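Local structure of uncharacterized protein SP1917 (Streptococcus pneumoniae, 3C9P) at residues R73-C81 with E95-D104; E32-W40 with S112-E120. The protein is of unknown function but belongs to a family of uncharacterised bacterial proteins, DUF2200, and is built here as a single, mostly helical chain. All coordinates share one frame; numbering follows the deposited sequence. Where two conformers were deposited one is given.

Contact 1 of 2, residues R73-C81 with E95-D104; sequences RIAITGKIC and EIRRLDKLVD. With EDO (1,2-ethanediol), chain B.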
ATOM      1  N   ARG A  73       1.493  -0.632 -11.599  1.00 11.05           N
ATOM      2  CA  ARG A  73       1.480  -1.471 -10.400  1.00 11.55           C
ATOM      3  C   ARG A  73       1.689  -2.949 -10.742  1.00 11.06           C
ATOM      4  O   ARG A  73       2.070  -3.742  -9.890  1.00 12.18           O
ATOM      5  CB  ARG A  73       0.173  -1.272  -9.626  1.00 11.35           C
ATOM      6  CG  ARG A  73      -1.010  -1.991 -10.235  1.00 11.14           C
ATOM      7  CD  ARG A  73      -2.331  -1.553  -9.612  1.00 10.84           C
ATOM      8  NE  ARG A  73      -3.383  -2.460 -10.071  1.00 12.32           N
ATOM      9  CZ  ARG A  73      -3.892  -2.478 -11.296  1.00 12.50           C
ATOM     10  NH1 ARG A  73      -3.479  -1.595 -12.218  1.00 11.94           N
ATOM     11  NH2 ARG A  73      -4.823  -3.386 -11.593  1.00 15.18           N
ATOM     12  N   ILE A  74       1.451  -3.312 -12.006  1.00 10.50           N
ATOM     13  CA  ILE A  74       1.678  -4.670 -12.484  1.00 10.37           C
ATOM     14  C   ILE A  74       3.188  -5.024 -12.393  1.00 10.09           C
ATOM     15  O   ILE A  74       3.567  -6.199 -12.281  1.00  8.92           O
ATOM     16  CB  ILE A  74       1.173  -4.789 -13.949  1.00 10.23           C
ATOM     17  CG1 ILE A  74      -0.339  -4.436 -14.053  1.00 12.59           C
ATOM     18  CG2 ILE A  74       1.528  -6.138 -14.622  1.00 12.47           C
ATOM     19  CD1 ILE A  74      -1.258  -5.083 -13.041  1.00 12.56           C
ATOM     20  N   ALA A  75       4.040  -4.006 -12.447  1.00  9.19           N
ATOM     21  CA  ALA A  75       5.492  -4.209 -12.310  1.00  9.37           C
ATOM     22  C   ALA A  75       5.967  -4.418 -10.864  1.00  9.56           C
ATOM     23  O   ALA A  75       7.142  -4.764 -10.655  1.00  9.66           O
ATOM     24  CB  ALA A  75       6.257  -3.041 -12.968  1.00 10.07           C
ATOM     25  N   ILE A  76       5.078  -4.199  -9.883  1.00 10.62           N
ATOM     26  CA  ILE A  76       5.379  -4.500  -8.477  1.00 11.80           C
ATOM     27  C   ILE A  76       5.315  -6.026  -8.275  1.00 12.89           C
ATOM     28  O   ILE A  76       4.264  -6.611  -7.907  1.00 13.17           O
ATOM     29  CB  ILE A  76       4.449  -3.758  -7.476  1.00 12.78           C
ATOM     30  CG1 ILE A  76       4.424  -2.250  -7.770  1.00  8.97           C
ATOM     31  CG2 ILE A  76       4.922  -4.012  -6.040  1.00 10.79           C
ATOM     32  CD1 ILE A  76       3.211  -1.495  -7.144  1.00 11.79           C
ATOM     33  N   THR A  77       6.443  -6.673  -8.546  1.00 13.62           N
ATOM     34  CA  THR A  77       6.529  -8.141  -8.487  1.00 14.67           C
ATOM     35  C   THR A  77       7.460  -8.554  -7.325  1.00 15.80           C
ATOM     36  O   THR A  77       8.079  -7.697  -6.686  1.00 16.66           O
ATOM     37  CB  THR A  77       7.051  -8.725  -9.816  1.00 14.35           C
ATOM     38  OG1 THR A  77       8.340  -8.155 -10.097  1.00 15.45           O
ATOM     39  CG2 THR A  77       6.093  -8.404 -10.970  1.00 13.71           C
ATOM     40  N   GLY A  78       7.550  -9.850  -7.044  1.00 16.47           N
ATOM     41  CA  GLY A  78       8.453 -10.333  -5.995  1.00 17.69           C
ATOM     42  C   GLY A  78       7.702 -10.779  -4.759  1.00 18.66           C
ATOM     43  O   GLY A  78       6.477 -10.891  -4.777  1.00 18.90           O
ATOM     44  N   LYS A  79       8.437 -10.993  -3.679  1.00 19.91           N
ATOM     45  CA  LYS A  79       7.907 -11.615  -2.473  1.00 21.01           C
ATOM     46  C   LYS A  79       7.620 -10.569  -1.419  1.00 21.73           C
ATOM     47  O   LYS A  79       8.349  -9.589  -1.290  1.00 22.01           O
ATOM     48  CB  LYS A  79       8.913 -12.611  -1.889  1.00 21.68           C
ATOM     49  CG  LYS A  79       9.197 -13.848  -2.728  1.00 24.07           C
ATOM     50  CD  LYS A  79       8.010 -14.759  -2.783  1.00 26.52           C
ATOM     51  CE  LYS A  79       8.190 -15.992  -1.921  1.00 29.88           C
ATOM     52  NZ  LYS A  79       7.339 -17.098  -2.480  1.00 32.68           N
ATOM     53  N   ILE A  80       6.562 -10.799  -0.656  1.00 22.28           N
ATOM     54  CA  ILE A  80       6.240  -9.973   0.500  1.00 23.44           C
ATOM     55  C   ILE A  80       5.308 -10.802   1.367  1.00 24.56           C
ATOM     56  O   ILE A  80       4.552 -11.628   0.852  1.00 24.91           O
ATOM     57  CB  ILE A  80       5.623  -8.581   0.082  1.00 22.85           C
ATOM     58  CG1 ILE A  80       5.850  -7.503   1.150  1.00 22.18           C
ATOM     59  CG2 ILE A  80       4.144  -8.708  -0.336  1.00 23.28           C
ATOM     60  CD1 ILE A  80       7.336  -7.193   1.446  1.00 21.33           C
ATOM     61  N   CYS A  81       5.387 -10.611   2.682  1.00 26.12           N
ATOM     62  CA  CYS A  81       4.545 -11.344   3.638  1.00 27.20           C
ATOM     63  C   CYS A  81       4.518 -12.849   3.348  1.00 26.60           C
ATOM     64  O   CYS A  81       3.490 -13.502   3.568  1.00 27.48           O
ATOM     65  CB  CYS A  81       3.114 -10.781   3.644  1.00 27.50           C
ATOM     66  SG  CYS A  81       2.978  -8.968   3.847  1.00 32.21           S
ATOM     67  N   GLU A  95      -3.651  -6.342  -4.594  1.00 13.77           N
ATOM     68  CA  GLU A  95      -3.439  -4.881  -4.474  1.00 13.92           C
ATOM     69  C   GLU A  95      -2.903  -4.524  -3.088  1.00 14.09           C
ATOM     70  O   GLU A  95      -2.036  -3.662  -2.950  1.00 13.90           O
ATOM     71  CB  GLU A  95      -4.734  -4.087  -4.746  1.00 14.37           C
ATOM     72  CG  GLU A  95      -5.418  -4.361  -6.118  1.00 17.50           C
ATOM     73  CD  GLU A  95      -4.520  -4.099  -7.338  1.00 18.96           C
ATOM     74  OE1 GLU A  95      -3.333  -3.760  -7.172  1.00 20.52           O
ATOM     75  OE2 GLU A  95      -5.023  -4.228  -8.478  1.00 18.91           O
ATOM     76  N   ILE A  96      -3.432  -5.192  -2.066  1.00 13.00           N
ATOM     77  CA  ILE A  96      -3.002  -4.973  -0.683  1.00 12.48           C
ATOM     78  C   ILE A  96      -1.516  -5.320  -0.554  1.00 12.23           C
ATOM     79  O   ILE A  96      -0.746  -4.576   0.063  1.00 11.55           O
ATOM     80  CB  ILE A  96      -3.860  -5.804   0.302  1.00 12.07           C
ATOM     81  CG1 ILE A  96      -5.246  -5.144   0.455  1.00 13.33           C
ATOM     82  CG2 ILE A  96      -3.139  -6.024   1.667  1.00 10.50           C
ATOM     83  CD1 ILE A  96      -6.319  -5.966   1.287  1.00 12.46           C
ATOM     84  N   ARG A  97      -1.121  -6.451  -1.133  1.00 11.71           N
ATOM     85  CA  ARG A  97       0.267  -6.898  -1.048  1.00 11.87           C
ATOM     86  C   ARG A  97       1.179  -6.021  -1.890  1.00 12.04           C
ATOM     87  O   ARG A  97       2.335  -5.847  -1.538  1.00 11.57           O
ATOM     88  CB  ARG A  97       0.411  -8.370  -1.431  1.00 12.60           C
ATOM     89  CG  ARG A  97      -0.232  -9.336  -0.412  1.00 14.12           C
ATOM     90  CD  ARG A  97       0.484  -9.223   0.950  1.00 21.60           C
ATOM     91  NE  ARG A  97       0.000 -10.217   1.902  1.00 27.49           N
ATOM     92  CZ  ARG A  97      -0.558  -9.938   3.077  1.00 28.90           C
ATOM     93  NH1 ARG A  97      -0.723  -8.691   3.471  1.00 29.87           N
ATOM     94  NH2 ARG A  97      -0.946 -10.926   3.869  1.00 32.39           N
ATOM     95  N   ARG A  98       0.666  -5.448  -2.977  1.00 11.03           N
ATOM     96  CA  ARG A  98       1.480  -4.471  -3.732  1.00 11.80           C
ATOM     97  C   ARG A  98       1.772  -3.240  -2.870  1.00 11.80           C
ATOM     98  O   ARG A  98       2.915  -2.750  -2.858  1.00 11.73           O
ATOM     99  CB  ARG A  98       0.811  -4.062  -5.048  1.00 11.60           C
ATOM    100  CG  ARG A  98       0.820  -5.139  -6.101  1.00 12.20           C
ATOM    101  CD  ARG A  98      -0.022  -4.741  -7.300  1.00 12.78           C
ATOM    102  NE  ARG A  98       0.098  -5.757  -8.349  1.00 14.99           N
ATOM    103  CZ  ARG A  98      -0.866  -6.142  -9.175  1.00 16.82           C
ATOM    104  NH1 ARG A  98      -2.088  -5.629  -9.098  1.00 13.53           N
ATOM    105  NH2 ARG A  98      -0.599  -7.061 -10.089  1.00 16.15           N
ATOM    106  N   LEU A  99       0.780  -2.761  -2.120  1.00 11.31           N
ATOM    107  CA  LEU A  99       1.092  -1.679  -1.142  1.00 12.23           C
ATOM    108  C   LEU A  99       2.135  -2.099  -0.090  1.00 12.12           C
ATOM    109  O   LEU A  99       3.064  -1.331   0.242  1.00 11.67           O
ATOM    110  CB  LEU A  99      -0.164  -1.094  -0.472  1.00 12.40           C
ATOM    111  CG  LEU A  99       0.141   0.082   0.484  1.00 12.25           C
ATOM    112  CD1 LEU A  99       0.796   1.250  -0.248  1.00 13.20           C
ATOM    113  CD2 LEU A  99      -1.121   0.533   1.231  1.00 10.28           C
ATOM    114  N   ASP A 100       2.008  -3.321   0.417  1.00 12.26           N
ATOM    115  CA  ASP A 100       2.987  -3.817   1.397  1.00 12.92           C
ATOM    116  C   ASP A 100       4.399  -3.786   0.835  1.00 13.01           C
ATOM    117  O   ASP A 100       5.347  -3.484   1.578  1.00 12.88           O
ATOM    118  CB  ASP A 100       2.680  -5.226   1.875  1.00 12.31           C
ATOM    119  CG  ASP A 100       1.444  -5.297   2.788  1.00 16.77           C
ATOM    120  OD1 ASP A 100       1.202  -4.399   3.624  1.00 18.84           O
ATOM    121  OD2 ASP A 100       0.715  -6.292   2.679  1.00 18.83           O
ATOM    122  N   LYS A 101       4.548  -4.139  -0.450  1.00 12.22           N
ATOM    123  CA  LYS A 101       5.850  -4.107  -1.124  1.00 12.08           C
ATOM    124  C   LYS A 101       6.387  -2.673  -1.203  1.00 11.50           C
ATOM    125  O   LYS A 101       7.570  -2.439  -0.923  1.00 10.57           O
ATOM    126  CB  LYS A 101       5.754  -4.740  -2.535  1.00 11.94           C
ATOM    127  CG  LYS A 101       7.080  -4.911  -3.270  1.00 13.51           C
ATOM    128  CD  LYS A 101       8.002  -5.868  -2.536  1.00 15.74           C
ATOM    129  CE  LYS A 101       8.939  -6.573  -3.495  1.00 19.68           C
ATOM    130  NZ  LYS A 101       9.864  -7.428  -2.681  1.00 21.25           N
ATOM    131  N   LEU A 102       5.526  -1.714  -1.564  1.00 10.26           N
ATOM    132  CA  LEU A 102       5.960  -0.312  -1.656  1.00 11.65           C
ATOM    133  C   LEU A 102       6.424   0.217  -0.292  1.00 11.84           C
ATOM    134  O   LEU A 102       7.416   0.936  -0.201  1.00 12.15           O
ATOM    135  CB  LEU A 102       4.849   0.597  -2.229  1.00 11.37           C
ATOM    136  CG  LEU A 102       4.294   0.220  -3.617  1.00 11.65           C
ATOM    137  CD1 LEU A 102       3.088   1.121  -4.035  1.00  9.60           C
ATOM    138  CD2 LEU A 102       5.411   0.308  -4.664  1.00 12.30           C
ATOM    139  N   VAL A 103       5.703  -0.176   0.756  1.00 11.00           N
ATOM    140  CA  VAL A 103       5.997   0.229   2.113  1.00 11.93           C
ATOM    141  C   VAL A 103       7.264  -0.476   2.584  1.00 12.27           C
ATOM    142  O   VAL A 103       8.057   0.103   3.326  1.00 12.81           O
ATOM    143  CB  VAL A 103       4.815  -0.072   3.070  1.00 11.79           C
ATOM    144  CG1 VAL A 103       5.205   0.186   4.498  1.00 14.28           C
ATOM    145  CG2 VAL A 103       3.639   0.857   2.727  1.00 11.88           C
ATOM    146  N   ASP A 104       7.463  -1.714   2.142  1.00 12.30           N
ATOM    147  CA  ASP A 104       8.736  -2.395   2.463  1.00 13.00           C
ATOM    148  C   ASP A 104       9.940  -1.625   1.920  1.00 12.92           C
ATOM    149  O   ASP A 104      10.930  -1.453   2.643  1.00 13.48           O
ATOM    150  CB  ASP A 104       8.741  -3.828   1.981  1.00 12.48           C
ATOM    151  CG  ASP A 104       9.800  -4.675   2.698  1.00 15.74           C
ATOM    152  OD1 ASP A 104       9.936  -4.580   3.944  1.00 16.53           O
ATOM    153  OD2 ASP A 104      10.486  -5.426   1.989  1.00 19.37           O
TER
HETATM  154  C1  EDO B 201      -1.255  -6.121   5.240  1.00 37.16           C
HETATM  155  O1  EDO B 201      -0.145  -6.469   6.067  1.00 38.54           O
HETATM  156  C2  EDO B 201      -1.765  -4.763   5.683  1.00 37.04           C
HETATM  157  O2  EDO B 201      -0.738  -4.109   6.429  1.00 36.60           O
HETATM  158  O   HOH W   1       2.171  -7.752  -9.247  1.00 24.85           O
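Ile76 and Ile80 press side chains from a coiling loop onto one flank of helix 91-107, and between them run the aliphatic carbons of Lys101. The apolar centre is close-fitting. Ile76 CG2 lies 3.6 Å from Lys101 CG, while its CD1 reaches past to Leu102 CD2 at 3.8 Å, the two side chains crossing at about a right angle. On the far side of Lys101, Ile80 sends CG2 over Arg97 and CD1 to Asp104. The lysine chain turns about CB-CG (chi2 63°), which brings NZ to donate to Lys79 O at 3.0 Å. Gly78 lacks a CB just where one would jam against the carbonyl O of Thr77 and crowd Lys101 CE.

Toward the 3-10 end, charge takes over. Arg73 grips Glu95 side-on, NE and NH2 both donating to OE2; the NE bond is 2.9 Å and fairly straight at 159°. The other carboxylate oxygen, OE1, accepts from Arg98 NH1 at 3.0 Å, met from above the carboxylate plane. The shared carboxylate fixes the two guanidinium groups at 85° to each other. A water bridges Arg98 NH2 to Ile76 O.

The solvent side is looser: Ile74 CD1 lies 3.6 Å from Arg98 NH2, Thr77 meets Lys101 CE through its carbonyl O, and Lys79 CB points away. At the other end Cys81 SG sits 3.5 Å above the guanidinium plane of Arg97, whose NH1 binds Asp100 OD2 and whose NH2 is held by Ala3 O; a 1,2-ethanediol, probably from the crystallisation liquor, lies beside this pair. Inward, Leu102 meets Val37 of helix 31-42. This is a loop carrying an inverse gamma turn at Ile76 and a short hairpin strand, 79-80, laid against a helix and pinned at one end by an Arg-Glu-Arg salt-bridge network.

Contact 2 of 2, residues E32-W40 with S112-E120; sequences ESVHQVTSW and SQQVLEKYE
Trp40 NE1 donates to Glu120 OE2, in the conformer given for Glu120, over a long 3.3 Å. The acceptor lies near the indole plane, but the N-H comes in from above the carboxylate, whose plane is turned 80° from the ring. At the other end of the contact Ser112 OG is modelled 2.4 Å from Gln36 OE1, too short to be taken at face value, and the bond as built is doubtful. Beside it, in the conformer modelled for Ser33, a water links Ser33 OG to the backbone N of Ser112.

Between these polar ends the packing is apolar. Trp40 extends with CG anti to its backbone N (chi1 178°), which lays the indole along helix 112-119. Leu116 CG then sits over the five-membered ring in a CH-pi contact, 3.7 Å from the centroid. Tyr119 CB meets Trp40 CH2 at 3.7 Å, and Val37 CG1 packs on Val115 CG1 at 3.9 Å. The segments run nearly parallel, 25° apart with axes 9.6 Å from each other. Helix 91-107 meets both through Thr38, Val115 and Tyr119, while helix 13-26 packs on Val34, His35 and Thr38, and helix 46-52 on Glu32, His35 and Ser39.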
ATOM      1  N   GLU A  32       4.661  10.808   5.590  1.00 12.80           N
ATOM      2  CA  GLU A  32       4.328  11.389   4.296  1.00 13.57           C
ATOM      3  C   GLU A  32       4.690  10.464   3.133  1.00 12.88           C
ATOM      4  O   GLU A  32       3.959  10.398   2.165  1.00 11.94           O
ATOM      5  CB  GLU A  32       4.983  12.777   4.119  1.00 14.37           C
ATOM      6  CG  GLU A  32       4.434  13.584   2.935  1.00 18.19           C
ATOM      7  CD  GLU A  32       2.915  13.919   2.978  1.00 25.50           C
ATOM      8  OE1 GLU A  32       2.312  14.063   4.065  1.00 28.04           O
ATOM      9  OE2 GLU A  32       2.324  14.073   1.885  1.00 30.48           O
ATOM     10  N   SER A  33       5.792   9.718   3.240  1.00 12.29           N
ATOM     11  CA  SER A  33       6.212   8.812   2.164  0.50 11.85           C
ATOM     12  C   SER A  33       5.194   7.695   1.918  1.00 12.21           C
ATOM     13  O   SER A  33       4.967   7.269   0.764  1.00 11.82           O
ATOM     14  CB  SER A  33       7.571   8.187   2.478  0.50 11.76           C
ATOM     15  OG  SER A  33       8.513   9.181   2.787  0.50  8.44           O
ATOM     16  N   VAL A  34       4.599   7.212   3.003  1.00 11.87           N
ATOM     17  CA  VAL A  34       3.554   6.194   2.949  1.00 11.15           C
ATOM     18  C   VAL A  34       2.326   6.734   2.250  1.00 11.03           C
ATOM     19  O   VAL A  34       1.775   6.056   1.354  1.00 10.44           O
ATOM     20  CB  VAL A  34       3.174   5.640   4.347  1.00 11.22           C
ATOM     21  CG1 VAL A  34       2.048   4.587   4.238  1.00 12.21           C
ATOM     22  CG2 VAL A  34       4.389   5.002   5.004  1.00 13.79           C
ATOM     23  N   HIS A  35       1.887   7.934   2.641  1.00 10.59           N
ATOM     24  CA  HIS A  35       0.732   8.557   1.979  1.00 10.91           C
ATOM     25  C   HIS A  35       0.990   8.676   0.469  1.00 11.35           C
ATOM     26  O   HIS A  35       0.092   8.431  -0.331  1.00 11.97           O
ATOM     27  CB  HIS A  35       0.432   9.983   2.479  1.00 10.75           C
ATOM     28  CG  HIS A  35       0.347  10.126   3.969  1.00 11.36           C
ATOM     29  ND1 HIS A  35      -0.171   9.150   4.799  1.00 13.48           N
ATOM     30  CD2 HIS A  35       0.682  11.160   4.768  1.00 13.10           C
ATOM     31  CE1 HIS A  35      -0.102   9.565   6.053  1.00 13.67           C
ATOM     32  NE2 HIS A  35       0.404  10.784   6.059  1.00 12.66           N
ATOM     33  N   GLN A  36       2.199   9.114   0.107  1.00 11.50           N
ATOM     34  CA  GLN A  36       2.585   9.339  -1.292  0.50 11.98           C
ATOM     35  C   GLN A  36       2.518   8.043  -2.122  1.00 11.77           C
ATOM     36  O   GLN A  36       1.947   8.027  -3.206  1.00 10.77           O
ATOM     37  CB  GLN A  36       3.969  10.025  -1.371  0.50 11.94           C
ATOM     38  CG  GLN A  36       3.921  11.540  -0.959  0.50 12.37           C
ATOM     39  CD  GLN A  36       5.282  12.181  -0.657  0.50 13.01           C
ATOM     40  OE1 GLN A  36       6.318  11.504  -0.561  0.50 14.22           O
ATOM     41  NE2 GLN A  36       5.275  13.506  -0.476  0.50 13.44           N
ATOM     42  N   VAL A  37       3.097   6.953  -1.620  1.00 11.50           N
ATOM     43  CA  VAL A  37       3.047   5.681  -2.397  1.00 11.12           C
ATOM     44  C   VAL A  37       1.629   5.070  -2.409  1.00 11.76           C
ATOM     45  O   VAL A  37       1.236   4.443  -3.387  1.00 11.68           O
ATOM     46  CB  VAL A  37       4.125   4.596  -1.975  1.00 11.31           C
ATOM     47  CG1 VAL A  37       5.586   5.185  -2.030  1.00  9.94           C
ATOM     48  CG2 VAL A  37       3.815   4.001  -0.587  1.00 10.18           C
ATOM     49  N   THR A  38       0.857   5.276  -1.340  1.00 10.69           N
ATOM     50  CA  THR A  38      -0.516   4.781  -1.294  1.00 11.08           C
ATOM     51  C   THR A  38      -1.355   5.539  -2.341  1.00 11.65           C
ATOM     52  O   THR A  38      -2.116   4.927  -3.097  1.00 12.30           O
ATOM     53  CB  THR A  38      -1.129   4.951   0.109  1.00 11.13           C
ATOM     54  OG1 THR A  38      -0.314   4.248   1.062  1.00 12.88           O
ATOM     55  CG2 THR A  38      -2.568   4.405   0.150  1.00  9.59           C
ATOM     56  N   SER A  39      -1.237   6.857  -2.343  1.00 10.72           N
ATOM     57  CA  SER A  39      -1.904   7.712  -3.337  1.00 11.28           C
ATOM     58  C   SER A  39      -1.541   7.315  -4.789  1.00 11.81           C
ATOM     59  O   SER A  39      -2.407   7.180  -5.649  1.00 11.26           O
ATOM     60  CB  SER A  39      -1.502   9.164  -3.093  1.00 11.35           C
ATOM     61  OG  SER A  39      -2.093  10.015  -4.076  1.00 12.12           O
ATOM     62  N   TRP A  40      -0.253   7.119  -5.040  1.00 11.86           N
ATOM     63  CA  TRP A  40       0.220   6.690  -6.356  1.00 12.21           C
ATOM     64  C   TRP A  40      -0.437   5.382  -6.803  1.00 11.87           C
ATOM     65  O   TRP A  40      -0.975   5.288  -7.904  1.00 11.13           O
ATOM     66  CB  TRP A  40       1.748   6.552  -6.336  1.00 12.34           C
ATOM     67  CG  TRP A  40       2.299   6.066  -7.640  1.00 12.90           C
ATOM     68  CD1 TRP A  40       2.514   6.784  -8.774  1.00 15.02           C
ATOM     69  CD2 TRP A  40       2.701   4.739  -7.925  1.00 13.42           C
ATOM     70  NE1 TRP A  40       3.036   5.982  -9.754  1.00 14.26           N
ATOM     71  CE2 TRP A  40       3.171   4.719  -9.249  1.00 14.20           C
ATOM     72  CE3 TRP A  40       2.755   3.563  -7.162  1.00 15.07           C
ATOM     73  CZ2 TRP A  40       3.649   3.568  -9.850  1.00 15.25           C
ATOM     74  CZ3 TRP A  40       3.218   2.407  -7.769  1.00 15.08           C
ATOM     75  CH2 TRP A  40       3.687   2.427  -9.090  1.00 14.19           C
ATOM     76  N   SER A 112       9.932   8.139  -1.242  1.00 14.88           N
ATOM     77  CA  SER A 112       8.794   7.844  -2.097  1.00 15.52           C
ATOM     78  C   SER A 112       9.127   8.133  -3.550  1.00 15.40           C
ATOM     79  O   SER A 112       8.684   7.403  -4.440  1.00 14.13           O
ATOM     80  CB  SER A 112       7.532   8.584  -1.633  1.00 15.70           C
ATOM     81  OG  SER A 112       7.724   9.976  -1.669  1.00 19.41           O
ATOM     82  N   GLN A 113       9.912   9.188  -3.804  1.00 16.28           N
ATOM     83  CA  GLN A 113      10.394   9.500  -5.159  0.50 16.49           C
ATOM     84  C   GLN A 113      11.163   8.305  -5.755  1.00 16.76           C
ATOM     85  O   GLN A 113      10.938   7.893  -6.908  1.00 16.66           O
ATOM     86  CB  GLN A 113      11.269  10.769  -5.146  0.50 16.76           C
ATOM     87  CG  GLN A 113      11.759  11.230  -6.526  0.50 16.34           C
ATOM     88  CD  GLN A 113      12.791  12.359  -6.453  0.50 17.10           C
ATOM     89  OE1 GLN A 113      12.952  13.016  -5.418  0.50 19.16           O
ATOM     90  NE2 GLN A 113      13.506  12.575  -7.548  0.50 16.95           N
ATOM     91  N   GLN A 114      12.064   7.724  -4.967  1.00 16.54           N
ATOM     92  CA  GLN A 114      12.822   6.531  -5.440  1.00 16.23           C
ATOM     93  C   GLN A 114      11.936   5.306  -5.716  1.00 15.41           C
ATOM     94  O   GLN A 114      12.160   4.542  -6.665  1.00 14.05           O
ATOM     95  CB  GLN A 114      13.897   6.156  -4.431  1.00 16.82           C
ATOM     96  CG  GLN A 114      15.090   7.135  -4.463  1.00 19.91           C
ATOM     97  CD  GLN A 114      16.054   6.911  -3.327  1.00 21.41           C
ATOM     98  OE1 GLN A 114      15.649   6.611  -2.202  1.00 21.38           O
ATOM     99  NE2 GLN A 114      17.354   7.055  -3.611  1.00 21.06           N
ATOM    100  N   VAL A 115      10.929   5.115  -4.871  1.00 15.09           N
ATOM    101  CA  VAL A 115       9.973   4.039  -5.069  1.00 14.76           C
ATOM    102  C   VAL A 115       9.161   4.209  -6.360  1.00 15.30           C
ATOM    103  O   VAL A 115       9.041   3.255  -7.144  1.00 14.92           O
ATOM    104  CB  VAL A 115       9.072   3.864  -3.824  1.00 15.14           C
ATOM    105  CG1 VAL A 115       7.973   2.845  -4.097  1.00 15.47           C
ATOM    106  CG2 VAL A 115       9.926   3.412  -2.668  1.00 12.80           C
ATOM    107  N   LEU A 116       8.604   5.397  -6.581  1.00 15.20           N
ATOM    108  CA  LEU A 116       7.894   5.686  -7.816  1.00 17.67           C
ATOM    109  C   LEU A 116       8.825   5.541  -9.020  1.00 18.48           C
ATOM    110  O   LEU A 116       8.442   4.979 -10.046  1.00 18.54           O
ATOM    111  CB  LEU A 116       7.284   7.103  -7.784  1.00 17.56           C
ATOM    112  CG  LEU A 116       5.821   7.264  -7.316  1.00 18.93           C
ATOM    113  CD1 LEU A 116       5.565   6.649  -5.959  1.00 17.55           C
ATOM    114  CD2 LEU A 116       5.371   8.774  -7.348  1.00 19.56           C
ATOM    115  N   GLU A 117      10.059   6.037  -8.886  1.00 19.61           N
ATOM    116  CA  GLU A 117      11.015   5.955  -9.992  1.00 21.05           C
ATOM    117  C   GLU A 117      11.311   4.507 -10.366  1.00 20.37           C
ATOM    118  O   GLU A 117      11.525   4.202 -11.531  1.00 20.97           O
ATOM    119  CB  GLU A 117      12.291   6.727  -9.676  1.00 21.24           C
ATOM    120  CG  GLU A 117      12.093   8.232  -9.863  1.00 26.35           C
ATOM    121  CD  GLU A 117      13.341   9.036  -9.610  1.00 30.98           C
ATOM    122  OE1 GLU A 117      14.441   8.443  -9.626  1.00 34.92           O
ATOM    123  OE2 GLU A 117      13.221  10.265  -9.398  1.00 34.43           O
ATOM    124  N   LYS A 118      11.273   3.618  -9.379  1.00 20.55           N
ATOM    125  CA  LYS A 118      11.466   2.184  -9.584  1.00 20.71           C
ATOM    126  C   LYS A 118      10.402   1.582 -10.499  1.00 20.21           C
ATOM    127  O   LYS A 118      10.696   0.699 -11.307  1.00 19.84           O
ATOM    128  CB  LYS A 118      11.451   1.469  -8.232  1.00 21.11           C
ATOM    129  CG  LYS A 118      11.893   0.027  -8.236  1.00 21.95           C
ATOM    130  CD  LYS A 118      12.024  -0.491  -6.776  1.00 22.82           C
ATOM    131  CE  LYS A 118      13.399  -0.184  -6.151  1.00 23.86           C
ATOM    132  NZ  LYS A 118      14.509  -0.908  -6.893  1.00 25.33           N
ATOM    133  N   TYR A 119       9.162   2.043 -10.364  1.00 18.87           N
ATOM    134  CA  TYR A 119       8.051   1.356 -11.007  1.00 17.74           C
ATOM    135  C   TYR A 119       7.470   2.127 -12.174  1.00 18.23           C
ATOM    136  O   TYR A 119       6.749   1.557 -12.982  1.00 18.06           O
ATOM    137  CB  TYR A 119       6.974   0.980  -9.985  1.00 17.27           C
ATOM    138  CG  TYR A 119       7.458  -0.065  -8.981  1.00 15.08           C
ATOM    139  CD1 TYR A 119       7.705  -1.376  -9.382  1.00 12.89           C
ATOM    140  CD2 TYR A 119       7.709   0.284  -7.633  1.00 14.00           C
ATOM    141  CE1 TYR A 119       8.184  -2.341  -8.467  1.00 13.10           C
ATOM    142  CE2 TYR A 119       8.182  -0.681  -6.703  1.00 12.02           C
ATOM    143  CZ  TYR A 119       8.385  -1.986  -7.122  1.00 14.03           C
ATOM    144  OH  TYR A 119       8.850  -2.940  -6.229  1.00 15.78           O
ATOM    145  N   GLU A 120       7.775   3.417 -12.265  1.00 18.91           N
ATOM    146  CA  GLU A 120       7.269   4.173 -13.396  0.50 18.81           C
ATOM    147  C   GLU A 120       8.122   3.811 -14.613  1.00 19.05           C
ATOM    148  O   GLU A 120       9.352   3.839 -14.597  1.00 20.69           O
ATOM    149  CB  GLU A 120       7.102   5.675 -13.093  0.50 18.56           C
ATOM    150  CG  GLU A 120       5.784   5.966 -12.326  0.50 18.04           C
ATOM    151  CD  GLU A 120       5.447   7.459 -12.119  0.50 19.51           C
ATOM    152  OE1 GLU A 120       6.361   8.274 -11.883  0.50 17.80           O
ATOM    153  OE2 GLU A 120       4.245   7.819 -12.171  0.50 20.49           O
TER
HETATM  154  O   HOH W   2      10.124  10.326   0.712  1.00 17.08           O

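How the contacts relate
Helix 91-107 is the element common to both neighbourhoods: it supplies one side of contact 1 and also packs on both helices of contact 2. The contacts touch directly, mainly through Tyr119, whose ring lies against Ala75, Ile76 and Leu102; Leu99 also meets Thr38. Both are partly buried, but contact 1 lies nearer the centre of the chain, about 7 Å between centres against about 10 Å. Their chemistry differs too. The loop laid on a helix relies on arginines, two of them buried, a shared carboxylate and a lysine capturing a backbone carbonyl. The helix pair has no salt bridge between its segments and joins by an aromatic face, valine and leucine side chains and neutral donors.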